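Local structure of xylulose kinase (Escherichia coli, 2ITM) at residues P38-Q43 / L132-R137. The protein catalyses the ATP-dependent phosphorylation of D-xylulose to D-xylulose 5-phosphate, and less efficiently that of 1-deoxy-D-xylulose. Numbering follows the deposited sequence.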
loop_
_atom_site.group_PDB
_atom_site.type_symbol
_atom_site.label_atom_id
_atom_site.label_comp_id
_atom_site.label_asym_id
_atom_site.label_seq_id
_atom_site.Cartn_x
_atom_site.Cartn_y
_atom_site.Cartn_z
ATOM N N PRO A 38 11.520 24.297 6.856
ATOM C CA PRO A 38 10.554 23.249 7.169
ATOM C C PRO A 38 9.611 23.670 8.294
ATOM O O PRO A 38 10.046 24.110 9.346
ATOM C CB PRO A 38 11.439 22.073 7.598
ATOM C CG PRO A 38 12.852 22.556 7.490
ATOM C CD PRO A 38 12.829 24.030 7.460
ATOM N N LEU A 39 8.319 23.550 8.033
ATOM C CA LEU A 39 7.289 23.910 8.996
ATOM C C LEU A 39 6.955 25.394 9.014
ATOM O O LEU A 39 6.127 25.831 9.787
ATOM C CB LEU A 39 7.722 23.553 10.417
ATOM C CG LEU A 39 7.814 22.074 10.775
ATOM C CD1 LEU A 39 8.061 21.907 12.239
ATOM C CD2 LEU A 39 6.576 21.311 10.361
ATOM N N TRP A 40 7.610 26.170 8.168
ATOM C CA TRP A 40 7.336 27.591 8.113
ATOM C C TRP A 40 6.403 27.855 6.955
ATOM O O TRP A 40 6.576 27.328 5.859
ATOM C CB TRP A 40 8.566 28.469 8.016
ATOM C CG TRP A 40 9.394 28.496 9.241
ATOM C CD1 TRP A 40 9.596 27.481 10.112
ATOM C CD2 TRP A 40 10.159 29.593 9.725
ATOM N NE1 TRP A 40 10.435 27.879 11.120
ATOM C CE2 TRP A 40 10.792 29.176 10.904
ATOM C CE3 TRP A 40 10.371 30.899 9.283
ATOM C CZ2 TRP A 40 11.622 30.006 11.631
ATOM C CZ3 TRP A 40 11.182 31.716 10.008
ATOM C CH2 TRP A 40 11.805 31.269 11.167
ATOM N N SER A 41 5.405 28.679 7.225
ATOM C CA SER A 41 4.446 29.102 6.231
ATOM C C SER A 41 4.138 30.569 6.452
ATOM O O SER A 41 3.538 30.933 7.450
ATOM C CB SER A 41 3.176 28.258 6.323
ATOM O OG SER A 41 2.378 28.402 5.174
ATOM N N GLU A 42 4.587 31.403 5.516
ATOM C CA GLU A 42 4.549 32.830 5.727
ATOM C C GLU A 42 4.064 33.559 4.471
ATOM O O GLU A 42 4.212 33.083 3.361
ATOM C CB GLU A 42 5.941 33.350 6.092
ATOM C CG GLU A 42 6.412 32.934 7.477
ATOM C CD GLU A 42 7.793 33.458 7.782
ATOM O OE1 GLU A 42 8.501 33.816 6.817
ATOM O OE2 GLU A 42 8.131 33.511 8.945
ATOM N N GLN A 43 3.491 34.732 4.682
ATOM C CA GLN A 43 3.208 35.658 3.604
ATOM C C GLN A 43 3.540 37.086 3.997
ATOM O O GLN A 43 3.514 37.447 5.162
ATOM C CB GLN A 43 1.753 35.547 3.158
ATOM C CG GLN A 43 1.462 34.343 2.302
ATOM C CD GLN A 43 -0.015 34.092 2.104
ATOM O OE1 GLN A 43 -0.407 33.452 1.150
ATOM N NE2 GLN A 43 -0.825 34.579 3.015
ATOM N N LEU A 132 3.179 33.868 18.999
ATOM C CA LEU A 132 3.779 35.011 19.651
ATOM C C LEU A 132 4.772 34.693 20.751
ATOM O O LEU A 132 5.754 35.400 20.912
ATOM C CB LEU A 132 2.730 36.007 20.102
ATOM C CG LEU A 132 2.571 36.976 18.924
ATOM C CD1 LEU A 132 1.273 36.787 18.233
ATOM C CD2 LEU A 132 2.881 38.404 19.244
ATOM N N LEU A 133 4.507 33.631 21.499
ATOM C CA LEU A 133 5.507 33.058 22.382
ATOM C C LEU A 133 6.773 32.660 21.642
ATOM O O LEU A 133 7.863 32.924 22.105
ATOM C CB LEU A 133 4.938 31.870 23.144
ATOM C CG LEU A 133 4.709 32.049 24.643
ATOM C CD1 LEU A 133 3.446 32.821 24.891
ATOM C CD2 LEU A 133 4.657 30.720 25.341
ATOM N N TRP A 134 6.624 32.029 20.486
ATOM C CA TRP A 134 7.769 31.664 19.665
ATOM C C TRP A 134 8.604 32.871 19.263
ATOM O O TRP A 134 9.815 32.868 19.413
ATOM C CB TRP A 134 7.339 30.888 18.422
ATOM C CG TRP A 134 8.465 30.356 17.600
ATOM C CD1 TRP A 134 8.965 29.105 17.638
ATOM C CD2 TRP A 134 9.229 31.058 16.620
ATOM N NE1 TRP A 134 9.997 28.969 16.742
ATOM C CE2 TRP A 134 10.174 30.162 16.101
ATOM C CE3 TRP A 134 9.210 32.356 16.120
ATOM C CZ2 TRP A 134 11.081 30.521 15.117
ATOM C CZ3 TRP A 134 10.104 32.704 15.145
ATOM C CH2 TRP A 134 11.031 31.795 14.657
ATOM N N VAL A 135 7.954 33.914 18.776
ATOM C CA VAL A 135 8.655 35.143 18.459
ATOM C C VAL A 135 9.360 35.738 19.678
ATOM O O VAL A 135 10.522 36.099 19.609
ATOM C CB VAL A 135 7.731 36.181 17.802
ATOM C CG1 VAL A 135 8.402 37.551 17.753
ATOM C CG2 VAL A 135 7.324 35.729 16.413
ATOM N N GLN A 136 8.663 35.806 20.797
ATOM C CA GLN A 136 9.297 36.235 22.025
ATOM C C GLN A 136 10.571 35.456 22.319
ATOM O O GLN A 136 11.564 36.025 22.734
ATOM C CB GLN A 136 8.348 36.158 23.210
ATOM C CG GLN A 136 8.953 36.777 24.452
ATOM C CD GLN A 136 8.085 36.645 25.667
ATOM O OE1 GLN A 136 8.188 37.442 26.586
ATOM N NE2 GLN A 136 7.232 35.619 25.683
ATOM N N ARG A 137 10.525 34.151 22.077
ATOM C CA ARG A 137 11.575 33.242 22.493
ATOM C C ARG A 137 12.692 33.196 21.476
ATOM O O ARG A 137 13.843 33.008 21.818
ATOM C CB ARG A 137 11.008 31.844 22.700
ATOM C CG ARG A 137 10.258 31.684 23.996
ATOM C CD ARG A 137 9.288 30.525 24.030
ATOM N NE ARG A 137 9.976 29.245 24.031
ATOM C CZ ARG A 137 10.569 28.720 25.091
ATOM N NH1 ARG A 137 10.567 29.360 26.251
ATOM N NH2 ARG A 137 11.170 27.550 24.985
#
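Trp40, on the loop that leads into strand 42-43, lies across from Trp134 of helix 128-138, with their CA atoms 12.3 Å apart. The two indoles span this distance, and no hydrogen bond joins the two segments. The benzo ends do the touching. CZ2 of Trp40 lies 3.6 Å from CH2 of Trp134, and CH2 of Trp40 lies 3.6 Å from that same atom. CZ2 of Trp134 meets CZ2 of Trp40, also at 3.6 Å. The six-membered rings have their centroids 5.3 Å apart and their planes at 87°. The two side chains cross at about a right angle.

Trp134 has CG anti to its own backbone N (chi1 -174°), which swings the indole away from the helix axis and brings its benzo end against Trp40. CG2 of the next residue, Val135, sits in plane at the edge of the Trp134 ring. Arg100 makes cation-pi contacts with both indoles and also a salt bridge with Glu42. It therefore ties the aromatic pair to the start of the strand. His138 stacks on Trp134, while His37 meets Trp40 edge-to-face.

Were Trp40 replaced by alanine, the benzo end of Trp134 would probably lose its aromatic neighbour, and Arg100 one of its two cation-pi partners.

The contact lies away from the xylulose pocket. It is an aromatic and cation-pi cluster within the N-terminal FGGY domain, joining helix 128-138 to the segment that enters the small antiparallel sheet of strands 42-43 and 93-94.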